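Local coordinates for Hit-like protein involved in cell-cycle regulation (Bartonella henselae, PDB 3LB5) that probably binds nucleotides and may hydrolyse nucleoside phosphoramidates, as in the HINT branch of the histidine triad family, at residues H64-L77 with N113-H127. Sequence-based numbering, arbitrary orientation.
Sequences HTLVIPKKGSRNLL and NEAASQQTVYHLHFH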
loop_
_atom_site.group_PDB
_atom_site.type_symbol
_atom_site.label_atom_id
_atom_site.label_comp_id
_atom_site.label_asym_id
_atom_site.label_seq_id
_atom_site.Cartn_x
_atom_site.Cartn_y
_atom_site.Cartn_z
ATOM N N HIS B 64 -8.857 12.204 2.565
ATOM C CA HIS B 64 -7.721 11.540 1.876
ATOM C C HIS B 64 -6.406 12.102 2.439
ATOM O O HIS B 64 -6.141 13.316 2.349
ATOM C CB HIS B 64 -7.860 11.824 0.371
ATOM C CG HIS B 64 -6.788 11.239 -0.511
ATOM N ND1 HIS B 64 -6.929 11.207 -1.879
ATOM C CD2 HIS B 64 -5.577 10.686 -0.249
ATOM C CE1 HIS B 64 -5.849 10.673 -2.428
ATOM N NE2 HIS B 64 -5.010 10.353 -1.461
ATOM N N THR B 65 -5.624 11.213 3.038
ATOM C CA THR B 65 -4.402 11.555 3.756
ATOM C C THR B 65 -3.205 10.853 3.117
ATOM O O THR B 65 -3.325 9.719 2.595
ATOM C CB THR B 65 -4.525 11.140 5.236
ATOM O OG1 THR B 65 -5.735 11.676 5.787
ATOM C CG2 THR B 65 -3.310 11.631 6.083
ATOM N N LEU B 66 -2.052 11.534 3.168
ATOM C CA LEU B 66 -0.801 10.967 2.694
ATOM C C LEU B 66 0.122 10.701 3.879
ATOM O O LEU B 66 0.176 11.496 4.825
ATOM C CB LEU B 66 -0.119 11.928 1.715
ATOM C CG LEU B 66 -0.950 12.345 0.509
ATOM C CD1 LEU B 66 -0.148 13.264 -0.409
ATOM C CD2 LEU B 66 -1.402 11.115 -0.234
ATOM N N VAL B 67 0.859 9.598 3.822
ATOM C CA VAL B 67 1.868 9.323 4.873
ATOM C C VAL B 67 3.232 9.212 4.192
ATOM O O VAL B 67 3.376 8.456 3.216
ATOM C CB VAL B 67 1.575 8.012 5.608
ATOM C CG1 VAL B 67 2.773 7.585 6.501
ATOM C CG2 VAL B 67 0.312 8.156 6.481
ATOM N N ILE B 68 4.204 9.998 4.676
ATOM C CA ILE B 68 5.571 9.958 4.109
ATOM C C ILE B 68 6.623 9.706 5.182
ATOM O O ILE B 68 6.469 10.172 6.321
ATOM C CB ILE B 68 5.972 11.280 3.335
ATOM C CG1 ILE B 68 6.006 12.506 4.264
ATOM C CG2 ILE B 68 5.104 11.520 2.088
ATOM C CD1 ILE B 68 6.516 13.803 3.517
ATOM N N PRO B 69 7.734 9.030 4.807
ATOM C CA PRO B 69 8.901 9.049 5.682
ATOM C C PRO B 69 9.570 10.445 5.657
ATOM O O PRO B 69 9.504 11.164 4.663
ATOM C CB PRO B 69 9.816 8.003 5.047
ATOM C CG PRO B 69 9.481 8.110 3.555
ATOM C CD PRO B 69 8.022 8.387 3.504
ATOM N N LYS B 70 10.231 10.812 6.741
ATOM C CA LYS B 70 11.014 12.032 6.750
ATOM C C LYS B 70 12.350 11.726 6.060
ATOM O O LYS B 70 13.009 12.633 5.514
ATOM C CB LYS B 70 11.233 12.487 8.192
ATOM C CG LYS B 70 10.003 13.129 8.821
ATOM C CD LYS B 70 10.322 13.604 10.233
ATOM C CE LYS B 70 9.212 14.522 10.759
ATOM N NZ LYS B 70 9.399 14.927 12.180
ATOM N N LYS B 71 12.762 10.459 6.109
ATOM C CA LYS B 71 13.968 10.064 5.399
ATOM C C LYS B 71 13.658 9.840 3.923
ATOM O O LYS B 71 12.762 9.072 3.592
ATOM C CB LYS B 71 14.641 8.845 6.032
ATOM C CG LYS B 71 15.963 8.420 5.329
ATOM C CD LYS B 71 16.607 7.216 6.034
ATOM C CE LYS B 71 18.033 7.001 5.563
ATOM N NZ LYS B 71 18.073 6.558 4.122
ATOM N N GLY B 72 14.421 10.516 3.059
ATOM C CA GLY B 72 14.175 10.525 1.620
ATOM C C GLY B 72 14.439 9.213 0.881
ATOM O O GLY B 72 15.466 8.571 1.074
ATOM N N SER B 73 13.478 8.794 0.063
ATOM C CA SER B 73 13.727 7.821 -1.004
ATOM C C SER B 73 12.732 8.155 -2.098
ATOM O O SER B 73 11.700 8.772 -1.824
ATOM C CB SER B 73 13.586 6.357 -0.532
ATOM O OG SER B 73 12.265 6.032 -0.148
ATOM N N ARG B 74 13.040 7.785 -3.336
ATOM C CA ARG B 74 12.124 8.069 -4.451
ATOM C C ARG B 74 10.785 7.351 -4.278
ATOM O O ARG B 74 9.734 7.888 -4.634
ATOM C CB ARG B 74 12.750 7.636 -5.782
ATOM C CG ARG B 74 13.980 8.493 -6.176
ATOM C CD ARG B 74 14.560 8.111 -7.505
ATOM N NE ARG B 74 13.667 8.350 -8.630
ATOM C CZ ARG B 74 12.918 7.430 -9.237
ATOM N NH1 ARG B 74 12.913 6.157 -8.825
ATOM N NH2 ARG B 74 12.164 7.790 -10.282
ATOM N N ASN B 75 10.844 6.117 -3.781
ATOM C CA ASN B 75 9.637 5.290 -3.644
ATOM C C ASN B 75 9.923 4.082 -2.760
ATOM O O ASN B 75 10.848 4.130 -1.945
ATOM C CB ASN B 75 9.033 4.930 -5.027
ATOM C CG ASN B 75 9.995 4.185 -5.933
ATOM O OD1 ASN B 75 10.786 3.363 -5.492
ATOM N ND2 ASN B 75 9.883 4.432 -7.227
ATOM N N LEU B 76 9.136 3.009 -2.885
ATOM C CA LEU B 76 9.306 1.837 -2.008
ATOM C C LEU B 76 10.567 1.038 -2.314
ATOM O O LEU B 76 11.190 0.448 -1.415
ATOM C CB LEU B 76 8.082 0.899 -2.133
ATOM C CG LEU B 76 8.003 -0.235 -1.100
ATOM C CD1 LEU B 76 7.557 0.337 0.198
ATOM C CD2 LEU B 76 7.036 -1.300 -1.541
ATOM N N LEU B 77 10.907 0.994 -3.594
ATOM C CA LEU B 77 11.999 0.174 -4.135
ATOM C C LEU B 77 13.382 0.585 -3.613
ATOM O O LEU B 77 14.228 -0.277 -3.372
ATOM C CB LEU B 77 11.986 0.238 -5.667
ATOM C CG LEU B 77 10.652 -0.065 -6.379
ATOM C CD1 LEU B 77 10.709 0.423 -7.822
ATOM C CD2 LEU B 77 10.361 -1.547 -6.345
ATOM N N ASN B 113 4.887 3.304 -7.486
ATOM C CA ASN B 113 6.293 3.314 -7.853
ATOM C C ASN B 113 6.503 3.541 -9.347
ATOM O O ASN B 113 6.246 2.656 -10.147
ATOM C CB ASN B 113 6.970 2.004 -7.431
ATOM C CG ASN B 113 6.770 1.709 -5.969
ATOM O OD1 ASN B 113 7.484 2.249 -5.124
ATOM N ND2 ASN B 113 5.771 0.889 -5.650
ATOM N N GLU B 114 7.000 4.731 -9.682
ATOM C CA GLU B 114 7.359 5.155 -11.048
ATOM C C GLU B 114 6.183 5.727 -11.838
ATOM O O GLU B 114 5.020 5.541 -11.460
ATOM C CB GLU B 114 8.115 4.073 -11.854
ATOM C CG GLU B 114 9.364 3.466 -11.154
ATOM C CD GLU B 114 10.416 4.492 -10.766
ATOM O OE1 GLU B 114 10.490 5.561 -11.415
ATOM O OE2 GLU B 114 11.181 4.222 -9.811
ATOM N N ALA B 115 6.527 6.436 -12.914
ATOM C CA ALA B 115 5.578 7.025 -13.867
ATOM C C ALA B 115 4.495 6.055 -14.318
ATOM O O ALA B 115 3.319 6.410 -14.348
ATOM C CB ALA B 115 6.322 7.576 -15.091
ATOM N N ALA B 116 4.894 4.838 -14.670
ATOM C CA ALA B 116 3.933 3.843 -15.155
ATOM C C ALA B 116 2.918 3.400 -14.087
ATOM O O ALA B 116 1.860 2.885 -14.432
ATOM C CB ALA B 116 4.656 2.636 -15.770
ATOM N N SER B 117 3.244 3.598 -12.809
ATOM C CA SER B 117 2.271 3.427 -11.719
ATOM C C SER B 117 1.603 4.750 -11.315
ATOM O O SER B 117 0.965 4.840 -10.251
ATOM C CB SER B 117 2.939 2.770 -10.494
ATOM O OG SER B 117 1.984 2.494 -9.461
ATOM N N GLN B 118 1.743 5.778 -12.155
ATOM C CA GLN B 118 1.137 7.088 -11.869
ATOM C C GLN B 118 1.664 7.719 -10.555
ATOM O O GLN B 118 0.948 8.478 -9.885
ATOM C CB GLN B 118 -0.399 6.960 -11.798
ATOM C CG GLN B 118 -1.096 6.460 -13.072
ATOM C CD GLN B 118 -1.001 4.947 -13.275
ATOM O OE1 GLN B 118 -1.230 4.154 -12.358
ATOM N NE2 GLN B 118 -0.672 4.549 -14.490
ATOM N N GLN B 119 2.888 7.385 -10.152
ATOM C CA GLN B 119 3.515 8.139 -9.067
ATOM C C GLN B 119 3.723 9.575 -9.574
ATOM O O GLN B 119 4.269 9.772 -10.657
ATOM C CB GLN B 119 4.855 7.528 -8.644
ATOM C CG GLN B 119 5.476 8.236 -7.432
ATOM C CD GLN B 119 6.784 7.621 -6.943
ATOM O OE1 GLN B 119 7.413 6.821 -7.620
ATOM N NE2 GLN B 119 7.191 8.011 -5.748
ATOM N N THR B 120 3.262 10.565 -8.822
ATOM C CA THR B 120 3.341 11.969 -9.296
ATOM C C THR B 120 4.425 12.785 -8.600
ATOM O O THR B 120 4.982 13.720 -9.190
ATOM C CB THR B 120 1.994 12.712 -9.189
ATOM O OG1 THR B 120 1.446 12.538 -7.880
ATOM C CG2 THR B 120 1.005 12.189 -10.236
ATOM N N VAL B 121 4.731 12.433 -7.359
ATOM C CA VAL B 121 5.822 13.095 -6.617
ATOM C C VAL B 121 6.788 11.996 -6.238
ATOM O O VAL B 121 6.374 10.993 -5.679
ATOM C CB VAL B 121 5.316 13.804 -5.332
ATOM C CG1 VAL B 121 6.502 14.423 -4.550
ATOM C CG2 VAL B 121 4.261 14.828 -5.686
ATOM N N TYR B 122 8.064 12.180 -6.579
ATOM C CA TYR B 122 9.079 11.139 -6.433
ATOM C C TYR B 122 9.735 11.117 -5.060
ATOM O O TYR B 122 10.953 11.158 -4.920
ATOM C CB TYR B 122 10.079 11.209 -7.583
ATOM C CG TYR B 122 9.401 10.774 -8.849
ATOM C CD1 TYR B 122 9.223 9.426 -9.126
ATOM C CD2 TYR B 122 8.866 11.706 -9.729
ATOM C CE1 TYR B 122 8.542 9.009 -10.256
ATOM C CE2 TYR B 122 8.193 11.294 -10.888
ATOM C CZ TYR B 122 8.043 9.938 -11.130
ATOM O OH TYR B 122 7.413 9.507 -12.272
ATOM N N HIS B 123 8.864 11.084 -4.052
ATOM C CA HIS B 123 9.213 10.777 -2.677
ATOM C C HIS B 123 8.232 9.688 -2.172
ATOM O O HIS B 123 7.046 9.711 -2.520
ATOM C CB HIS B 123 9.087 12.049 -1.832
ATOM C CG HIS B 123 9.505 11.863 -0.411
ATOM N ND1 HIS B 123 10.792 12.110 0.014
ATOM C CD2 HIS B 123 8.821 11.423 0.671
ATOM C CE1 HIS B 123 10.884 11.833 1.308
ATOM N NE2 HIS B 123 9.697 11.432 1.736
ATOM N N LEU B 124 8.714 8.727 -1.384
ATOM C CA LEU B 124 7.847 7.634 -0.893
ATOM C C LEU B 124 6.603 8.189 -0.192
ATOM O O LEU B 124 6.716 8.947 0.738
ATOM C CB LEU B 124 8.609 6.674 0.048
ATOM C CG LEU B 124 7.835 5.474 0.649
ATOM C CD1 LEU B 124 7.151 4.588 -0.416
ATOM C CD2 LEU B 124 8.756 4.645 1.538
ATOM N N HIS B 125 5.419 7.863 -0.693
ATOM C CA HIS B 125 4.196 8.200 0.014
ATOM C C HIS B 125 3.140 7.116 -0.131
ATOM O O HIS B 125 2.975 6.553 -1.219
ATOM C CB HIS B 125 3.635 9.562 -0.423
ATOM C CG HIS B 125 3.329 9.669 -1.892
ATOM N ND1 HIS B 125 4.315 9.683 -2.854
ATOM C CD2 HIS B 125 2.153 9.822 -2.555
ATOM C CE1 HIS B 125 3.761 9.810 -4.054
ATOM N NE2 HIS B 125 2.451 9.912 -3.901
ATOM N N PHE B 126 2.421 6.842 0.963
ATOM C CA PHE B 126 1.210 6.001 0.941
ATOM C C PHE B 126 -0.041 6.882 0.933
ATOM O O PHE B 126 -0.128 7.870 1.671
ATOM C CB PHE B 126 1.165 5.064 2.154
ATOM C CG PHE B 126 2.128 3.909 2.069
ATOM C CD1 PHE B 126 1.655 2.622 1.869
ATOM C CD2 PHE B 126 3.505 4.106 2.227
ATOM C CE1 PHE B 126 2.547 1.542 1.785
ATOM C CE2 PHE B 126 4.409 3.028 2.159
ATOM C CZ PHE B 126 3.918 1.742 1.936
ATOM N N HIS B 127 -0.978 6.550 0.050
ATOM C CA HIS B 127 -2.315 7.138 0.055
ATOM C C HIS B 127 -3.230 6.391 1.024
ATOM O O HIS B 127 -3.325 5.142 0.979
ATOM C CB HIS B 127 -2.951 7.036 -1.345
ATOM C CG HIS B 127 -2.234 7.805 -2.389
ATOM N ND1 HIS B 127 -2.485 9.144 -2.620
ATOM C CD2 HIS B 127 -1.303 7.429 -3.298
ATOM C CE1 HIS B 127 -1.721 9.566 -3.616
ATOM N NE2 HIS B 127 -0.999 8.544 -4.049
#
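Leu124 packs its CB against Pro69 CG (3.9 Å) and sends CD1 over the backbone at Leu76, with CG anti to the backbone N (chi1 180°) to place both methyls among residues of 64-77. Phe126 CZ meets Leu76 CD1 beside it; Val87 of helix 81-101 packs on Phe126 and Leu84 on Leu76. This is the heart of a HIT fold, where strand 65-69 lies antiparallel to strand 126-131 and the His123-Leu124-His125-Phe126-His127 run carries the alternating histidines of the family motif. Val67 and Phe126 form a hydrogen-bonded pair, each N donating to the other's O. Leu66 and His127 occupy the other face of the sheet, and the Leu66 side chain lies about 4 Å from a bound unknown ligand; Leu66 CD2 lies 3.3 Å from His127 ND1. That same nitrogen shares a hydrogen bond with His64 NE2 (3.0 Å), the rings meeting rim to rim. His123 NE2 bonds to Pro69 O almost in its ring plane, while Tyr26 holds ND1; His125 ND1 donates to His123 O, fixing the rotation of the His125 ring. Farther out, Asn113 OD1 accepts from Leu76 N, and Gln119 NE2 donates to Arg74 O (2.8 Å). At the polar edge, Arg74 grips Glu114 end-on through NH1 and NH2, the two groups nearly coplanar (14°) and both oxygens using syn lone pairs. Asn75 ND2 reaches Glu114 OE2 from above the carboxylate plane, at 2.9 Å.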